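Beta-galacturonidase (PDB 6NCW) probably hydrolyses beta-linked hexuronides as a family 2 glycoside hydrolase, releasing terminal uronic acids such as galacturonate, which its active site binds. Local coordinates at residues 511-515 against 536-542; 293-297 against 318-323; 297-301 against 325-329. All coordinates share one frame. Residue numbers count along the deposited sequence, not the author numbering.

Interaction 1: residues 511-515 against 536-542; sequences QFCDV and DEYRRPK
This is a buried loop-loop contact inside the connection between the last barrel strand, 504-509, and helix 544-553 of a TIM barrel. It lies beside the active site: the D514 side chain is about 6 Å from those of N530 and K532, both galacturonate-binding residues. After a cis peptide, Q511 is extended, F512 (-64/-57) kinks helically, and C513 and D514 extend again past a type I turn, D536 to R539, closed by R539 N to D536 O at 2.8 Å. R539, ending the turn, has positive phi (67/23). CA atoms of D514 and E537 approach to 4.6 Å. D514 (chi1 m) salt-bridges OD1 to NZ of extended K542 at 2.7 Å; its OD2 lies 3.5 Å from E537 OE1, like charges offset by R527, which pairs with both. C513 SG covers one guanidinium face of R539, 3.7 Å from NH1, while R539 NE pairs with D296. A water donates to D514 O at 2.7 Å and weakly accepts from R539 NH1 at 3.4 Å.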
# COMPACT_ATOMS: atom_id res chain seq x y z
N GLN A 511 4.28 19.93 6.61
CA GLN A 511 4.17 20.78 5.45
C GLN A 511 2.93 20.30 4.68
O GLN A 511 2.26 19.39 5.11
CB GLN A 511 5.43 20.72 4.56
CG GLN A 511 5.72 19.35 3.96
CD GLN A 511 6.86 19.37 2.93
OE1 GLN A 511 6.98 20.31 2.11
NE2 GLN A 511 7.71 18.32 2.97
N PHE A 512 2.63 20.93 3.55
CA PHE A 512 1.42 20.58 2.81
C PHE A 512 1.47 19.15 2.29
O PHE A 512 0.57 18.34 2.56
CB PHE A 512 1.21 21.57 1.65
CG PHE A 512 0.15 21.13 0.69
CD1 PHE A 512 0.46 20.87 -0.63
CD2 PHE A 512 -1.16 20.96 1.12
CE1 PHE A 512 -0.53 20.46 -1.52
CE2 PHE A 512 -2.15 20.53 0.25
CZ PHE A 512 -1.84 20.30 -1.08
N CYS A 513 2.49 18.81 1.50
CA CYS A 513 2.52 17.51 0.83
C CYS A 513 3.88 16.88 1.02
O CYS A 513 4.85 17.55 1.37
CB CYS A 513 2.20 17.63 -0.66
SG CYS A 513 3.39 18.63 -1.56
N ASP A 514 3.95 15.57 0.84
CA ASP A 514 5.26 14.91 0.88
C ASP A 514 6.08 15.36 -0.32
O ASP A 514 5.52 15.63 -1.39
CB ASP A 514 5.11 13.39 0.87
CG ASP A 514 4.38 12.86 2.10
OD1 ASP A 514 4.31 13.54 3.16
OD2 ASP A 514 3.85 11.74 2.01
N VAL A 515 7.40 15.43 -0.15
CA VAL A 515 8.30 16.06 -1.13
C VAL A 515 9.52 15.17 -1.34
O VAL A 515 10.10 14.68 -0.36
CB VAL A 515 8.78 17.45 -0.66
CG1 VAL A 515 9.84 18.01 -1.62
CG2 VAL A 515 7.59 18.43 -0.48
N ASP A 536 -0.23 13.16 0.96
CA ASP A 536 0.99 12.55 0.44
C ASP A 536 1.38 13.18 -0.90
O ASP A 536 0.77 14.15 -1.37
CB ASP A 536 0.86 11.02 0.38
CG ASP A 536 0.06 10.50 -0.81
OD1 ASP A 536 -0.64 11.26 -1.52
OD2 ASP A 536 0.14 9.27 -1.03
N GLU A 537 2.44 12.65 -1.53
CA GLU A 537 2.91 13.30 -2.75
C GLU A 537 1.86 13.24 -3.85
O GLU A 537 1.86 14.10 -4.72
CB GLU A 537 4.25 12.70 -3.23
CG GLU A 537 4.21 11.21 -3.66
CD GLU A 537 4.41 10.25 -2.48
OE1 GLU A 537 4.05 10.63 -1.34
OE2 GLU A 537 4.93 9.12 -2.69
N TYR A 538 0.93 12.29 -3.79
CA TYR A 538 -0.15 12.23 -4.76
C TYR A 538 -1.39 12.97 -4.29
O TYR A 538 -2.46 12.77 -4.86
CB TYR A 538 -0.47 10.78 -5.11
CG TYR A 538 0.71 10.09 -5.77
CD1 TYR A 538 1.07 10.40 -7.08
CD2 TYR A 538 1.49 9.16 -5.08
CE1 TYR A 538 2.16 9.79 -7.69
CE2 TYR A 538 2.59 8.54 -5.68
CZ TYR A 538 2.91 8.88 -7.00
OH TYR A 538 3.99 8.32 -7.64
N ARG A 539 -1.25 13.83 -3.28
CA ARG A 539 -2.29 14.72 -2.77
C ARG A 539 -3.43 13.94 -2.10
O ARG A 539 -4.57 14.45 -2.00
CB ARG A 539 -2.84 15.65 -3.87
CG ARG A 539 -2.03 16.96 -4.06
CD ARG A 539 -0.55 16.71 -4.35
NE ARG A 539 0.16 17.97 -4.59
CZ ARG A 539 1.49 18.09 -4.75
NH1 ARG A 539 2.29 17.03 -4.72
NH2 ARG A 539 2.00 19.29 -4.95
N ARG A 540 -3.15 12.72 -1.63
CA ARG A 540 -4.13 11.91 -0.92
C ARG A 540 -4.13 12.30 0.56
O ARG A 540 -3.06 12.36 1.18
CB ARG A 540 -3.82 10.42 -1.06
CG ARG A 540 -3.90 9.93 -2.52
CD ARG A 540 -3.63 8.41 -2.61
NE ARG A 540 -2.22 8.06 -2.33
CZ ARG A 540 -1.69 6.88 -2.57
NH1 ARG A 540 -2.45 5.91 -3.10
NH2 ARG A 540 -0.41 6.64 -2.27
N PRO A 541 -5.29 12.60 1.14
CA PRO A 541 -5.30 13.09 2.54
C PRO A 541 -4.93 11.99 3.53
O PRO A 541 -5.50 10.90 3.50
CB PRO A 541 -6.74 13.59 2.74
CG PRO A 541 -7.53 13.02 1.59
CD PRO A 541 -6.58 12.75 0.46
N LYS A 542 -3.94 12.27 4.38
CA LYS A 542 -3.61 11.38 5.49
C LYS A 542 -4.65 11.56 6.60
O LYS A 542 -5.50 12.45 6.52
CB LYS A 542 -2.20 11.69 6.01
CG LYS A 542 -1.09 11.44 5.00
CD LYS A 542 0.28 11.76 5.58
CE LYS A 542 1.31 11.91 4.45
NZ LYS A 542 2.60 12.38 4.95
O HOH W 1 5.47 15.85 -4.10

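Interaction 2: residues 293-297 against 318-323; sequences MQHDL and LFLDLC
A Met-aromatic contact made at the ring edge distinguishes this helix-helix interface: M293 SD lies 5.4 Å from the centroid of the F319 ring and 85° off its normal, so the sulfur is almost in the ring plane. The same ring takes part in a cation-pi interaction with R277. Segments 293-297 and 318-323 are both helical, their axes 10.6 Å apart at closest approach and crossing at -40° with N-to-C directions broadly alike. The register pairs CA atoms of M293 with F319 (6.5 Å), Q294 with L322 (7.5 Å) and L297 with C323 (8.2 Å). M293 is extended (chi1 m, chi2 and chi3 t), which carries SD to 3.8 Å from F319 CB and 4.0 Å from L318 CD2. One turn on, L297 (m, t) places CD2 3.6 Å from F319 CZ and CD1 3.6 Å from L322 CB. The segments share no hydrogen bond; Q294 instead directs NE2 to Q326. L297 and F319 also touch I308 of strand 307-309, so the two helices meet over the strand that joins them in sequence, as expected for neighbouring helices of a (beta/alpha)8 barrel.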
# COMPACT_ATOMS: atom_id res chain seq x y z
N MET A 293 -1.43 23.52 -9.58
CA MET A 293 -1.39 24.62 -8.61
C MET A 293 -2.75 24.83 -7.97
O MET A 293 -2.87 24.91 -6.75
CB MET A 293 -0.96 25.91 -9.29
CG MET A 293 0.48 25.91 -9.71
SD MET A 293 0.90 27.47 -10.52
CE MET A 293 2.64 27.13 -10.81
N GLN A 294 -3.77 25.01 -8.81
CA GLN A 294 -5.10 25.28 -8.29
C GLN A 294 -5.63 24.10 -7.49
O GLN A 294 -6.31 24.28 -6.47
CB GLN A 294 -6.05 25.65 -9.44
CG GLN A 294 -7.43 26.09 -9.00
CD GLN A 294 -7.39 27.18 -7.94
OE1 GLN A 294 -6.40 27.90 -7.80
NE2 GLN A 294 -8.48 27.31 -7.18
N HIS A 295 -5.30 22.88 -7.92
CA HIS A 295 -5.71 21.71 -7.14
C HIS A 295 -5.13 21.76 -5.73
O HIS A 295 -5.86 21.56 -4.75
CB HIS A 295 -5.29 20.42 -7.85
CG HIS A 295 -5.94 19.21 -7.30
ND1 HIS A 295 -5.31 18.36 -6.41
CD2 HIS A 295 -7.20 18.73 -7.45
CE1 HIS A 295 -6.14 17.38 -6.08
NE2 HIS A 295 -7.30 17.59 -6.68
N ASP A 296 -3.83 22.04 -5.60
CA ASP A 296 -3.23 22.28 -4.29
C ASP A 296 -3.97 23.39 -3.54
O ASP A 296 -4.27 23.26 -2.34
CB ASP A 296 -1.75 22.63 -4.40
CG ASP A 296 -0.85 21.42 -4.68
OD1 ASP A 296 -1.35 20.29 -4.88
OD2 ASP A 296 0.39 21.62 -4.74
N LEU A 297 -4.23 24.51 -4.21
CA LEU A 297 -4.84 25.64 -3.51
C LEU A 297 -6.22 25.27 -2.98
O LEU A 297 -6.59 25.68 -1.87
CB LEU A 297 -4.89 26.87 -4.41
CG LEU A 297 -3.52 27.54 -4.51
CD1 LEU A 297 -3.48 28.72 -5.48
CD2 LEU A 297 -3.08 27.96 -3.12
N LEU A 318 2.79 32.65 -11.58
CA LEU A 318 1.45 32.13 -11.83
C LEU A 318 0.80 31.68 -10.52
O LEU A 318 -0.40 31.88 -10.31
CB LEU A 318 1.53 30.99 -12.84
CG LEU A 318 0.24 30.33 -13.32
CD1 LEU A 318 -0.60 31.29 -14.16
CD2 LEU A 318 0.58 29.07 -14.12
N PHE A 319 1.58 31.07 -9.62
CA PHE A 319 1.03 30.64 -8.33
C PHE A 319 0.68 31.84 -7.47
O PHE A 319 -0.40 31.90 -6.87
CB PHE A 319 2.03 29.72 -7.61
CG PHE A 319 1.47 29.09 -6.34
CD1 PHE A 319 0.59 28.01 -6.41
CD2 PHE A 319 1.83 29.57 -5.10
CE1 PHE A 319 0.08 27.42 -5.25
CE2 PHE A 319 1.31 29.00 -3.93
CZ PHE A 319 0.44 27.92 -4.01
N LEU A 320 1.60 32.82 -7.41
CA LEU A 320 1.34 34.06 -6.68
C LEU A 320 0.10 34.77 -7.22
O LEU A 320 -0.71 35.28 -6.44
CB LEU A 320 2.56 34.97 -6.74
CG LEU A 320 3.86 34.39 -6.14
CD1 LEU A 320 5.05 35.28 -6.42
CD2 LEU A 320 3.71 34.18 -4.64
N ASP A 321 -0.06 34.81 -8.55
CA ASP A 321 -1.30 35.35 -9.14
C ASP A 321 -2.52 34.67 -8.55
O ASP A 321 -3.51 35.32 -8.21
CB ASP A 321 -1.33 35.18 -10.67
CG ASP A 321 -0.41 36.14 -11.42
OD1 ASP A 321 -0.15 35.86 -12.62
OD2 ASP A 321 0.07 37.15 -10.84
N LEU A 322 -2.49 33.34 -8.47
CA LEU A 322 -3.66 32.62 -7.96
C LEU A 322 -3.89 32.89 -6.48
O LEU A 322 -5.03 32.85 -6.01
CB LEU A 322 -3.51 31.12 -8.22
CG LEU A 322 -3.63 30.70 -9.69
CD1 LEU A 322 -2.96 29.32 -9.92
CD2 LEU A 322 -5.08 30.67 -10.15
N CYS A 323 -2.82 33.18 -5.73
CA CYS A 323 -3.00 33.57 -4.33
C CYS A 323 -3.60 34.98 -4.23
O CYS A 323 -4.48 35.22 -3.40
CB CYS A 323 -1.67 33.50 -3.57
SG CYS A 323 -0.95 31.81 -3.36

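Interaction 3: residues 297-301 against 325-329; sequences LMLIK and EQGIL
Segment 297-301 is regular helix, with K301 N bonded to L297 O at 2.8 Å, whereas 325-329 covers a helix end and the approach to a strand. Q326 (-109/3) is followed by G327 with positive phi (76/29), the first residue to leave helical geometry. I328 (-95/126) is already extended, and L329 starts strand 329-333. The closest CA pair, K301 and I328, is 8.8 Å apart, so side chains must span the gap. Two bonds back into the last turn make this a Schellman motif, one of them probably from I328 N to C323 O. It turns the chain from the second barrel helix into the third strand of the TIM barrel, one alpha-to-beta connection of the fold. L297 (m, t) sets CD2 3.6 Å from I328 CD1 and CD1 3.7 Å from Q326 NE2. K301, with chi3 near 49°, bends its end so that NZ donates to Q326 OE1 at 2.7 Å; CD remains 4.2 Å from I328 CD1. Q326 OE1 also accepts from Q294 NE2, and Q326 NE2 donates to L322 O. Beside this site, Q36 of a second subunit donates its NE2 to E325 O.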
# COMPACT_ATOMS: atom_id res chain seq x y z
N LEU A 297 -4.23 24.51 -4.21
CA LEU A 297 -4.84 25.64 -3.51
C LEU A 297 -6.22 25.27 -2.98
O LEU A 297 -6.59 25.68 -1.87
CB LEU A 297 -4.89 26.87 -4.41
CG LEU A 297 -3.52 27.54 -4.51
CD1 LEU A 297 -3.48 28.72 -5.48
CD2 LEU A 297 -3.08 27.96 -3.12
N MET A 298 -6.98 24.47 -3.73
CA MET A 298 -8.31 24.07 -3.28
C MET A 298 -8.23 23.12 -2.08
O MET A 298 -9.09 23.18 -1.20
CB MET A 298 -9.10 23.44 -4.43
CG MET A 298 -9.43 24.45 -5.52
SD MET A 298 -10.55 23.84 -6.80
CE MET A 298 -9.67 22.37 -7.44
N LEU A 299 -7.22 22.24 -2.03
CA LEU A 299 -7.05 21.43 -0.83
C LEU A 299 -6.68 22.31 0.35
O LEU A 299 -7.26 22.19 1.44
CB LEU A 299 -5.99 20.35 -1.06
CG LEU A 299 -6.33 19.31 -2.11
CD1 LEU A 299 -5.14 18.33 -2.36
CD2 LEU A 299 -7.58 18.54 -1.70
N ILE A 300 -5.75 23.25 0.13
CA ILE A 300 -5.30 24.13 1.20
C ILE A 300 -6.45 24.99 1.72
O ILE A 300 -6.61 25.18 2.94
CB ILE A 300 -4.10 24.96 0.69
CG1 ILE A 300 -2.89 24.02 0.49
CG2 ILE A 300 -3.79 26.10 1.62
CD1 ILE A 300 -1.68 24.67 -0.21
N LYS A 301 -7.32 25.48 0.82
CA LYS A 301 -8.52 26.19 1.27
C LYS A 301 -9.49 25.27 2.00
O LYS A 301 -10.10 25.67 2.99
CB LYS A 301 -9.21 26.87 0.08
CG LYS A 301 -8.52 28.15 -0.38
CD LYS A 301 -8.84 28.54 -1.84
CE LYS A 301 -10.34 28.51 -2.16
NZ LYS A 301 -10.66 29.06 -3.54
N GLU A 325 -5.62 36.41 -6.43
CA GLU A 325 -7.03 36.31 -6.79
C GLU A 325 -7.89 35.64 -5.72
O GLU A 325 -9.10 35.87 -5.69
CB GLU A 325 -7.19 35.53 -8.10
CG GLU A 325 -6.65 36.28 -9.29
CD GLU A 325 -6.68 35.49 -10.58
OE1 GLU A 325 -5.80 35.74 -11.43
OE2 GLU A 325 -7.57 34.64 -10.76
N GLN A 326 -7.30 34.80 -4.85
CA GLN A 326 -8.10 34.07 -3.87
C GLN A 326 -7.91 34.57 -2.45
O GLN A 326 -8.53 34.03 -1.53
CB GLN A 326 -7.81 32.57 -3.98
CG GLN A 326 -8.35 31.99 -5.30
CD GLN A 326 -7.93 30.52 -5.60
OE1 GLN A 326 -8.70 29.60 -5.39
NE2 GLN A 326 -6.73 30.34 -6.12
N GLY A 327 -7.12 35.62 -2.24
CA GLY A 327 -7.00 36.19 -0.92
C GLY A 327 -6.14 35.38 0.02
O GLY A 327 -6.36 35.41 1.23
N ILE A 328 -5.17 34.65 -0.50
CA ILE A 328 -4.29 33.80 0.30
C ILE A 328 -3.02 34.60 0.60
O ILE A 328 -2.39 35.11 -0.32
CB ILE A 328 -3.98 32.48 -0.43
CG1 ILE A 328 -5.28 31.67 -0.60
CG2 ILE A 328 -2.93 31.67 0.32
CD1 ILE A 328 -5.17 30.49 -1.55
N LEU A 329 -2.67 34.71 1.88
CA LEU A 329 -1.47 35.46 2.28
C LEU A 329 -0.22 34.62 2.06
O LEU A 329 -0.20 33.42 2.30
CB LEU A 329 -1.58 35.88 3.74
CG LEU A 329 -2.79 36.79 4.03
CD1 LEU A 329 -3.10 36.82 5.51
CD2 LEU A 329 -2.51 38.19 3.49

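All three contacts lie in the TIM barrel domain. Interactions 2 and 3 join the same pair, helices 290-302 and 317-326; their centres are about 7 Å apart, they share L297, and Q294 NE2 probably bonds Q326 OE1 (2.9 Å) between them. Interaction 1 opens later in the chain, its centre about 16 Å from that of interaction 2 and 17 Å from that of interaction 3. It nevertheless meets the first helix directly: R539 NE forms a salt bridge with D296 OD1 (2.8 Å), and F512 CE2 packs on I300 CG1 (3.6 Å). Helix 290-302 thus connects the barrel's final loop, near the galacturonate site, to the second helix. Each contact also reaches the second subunit.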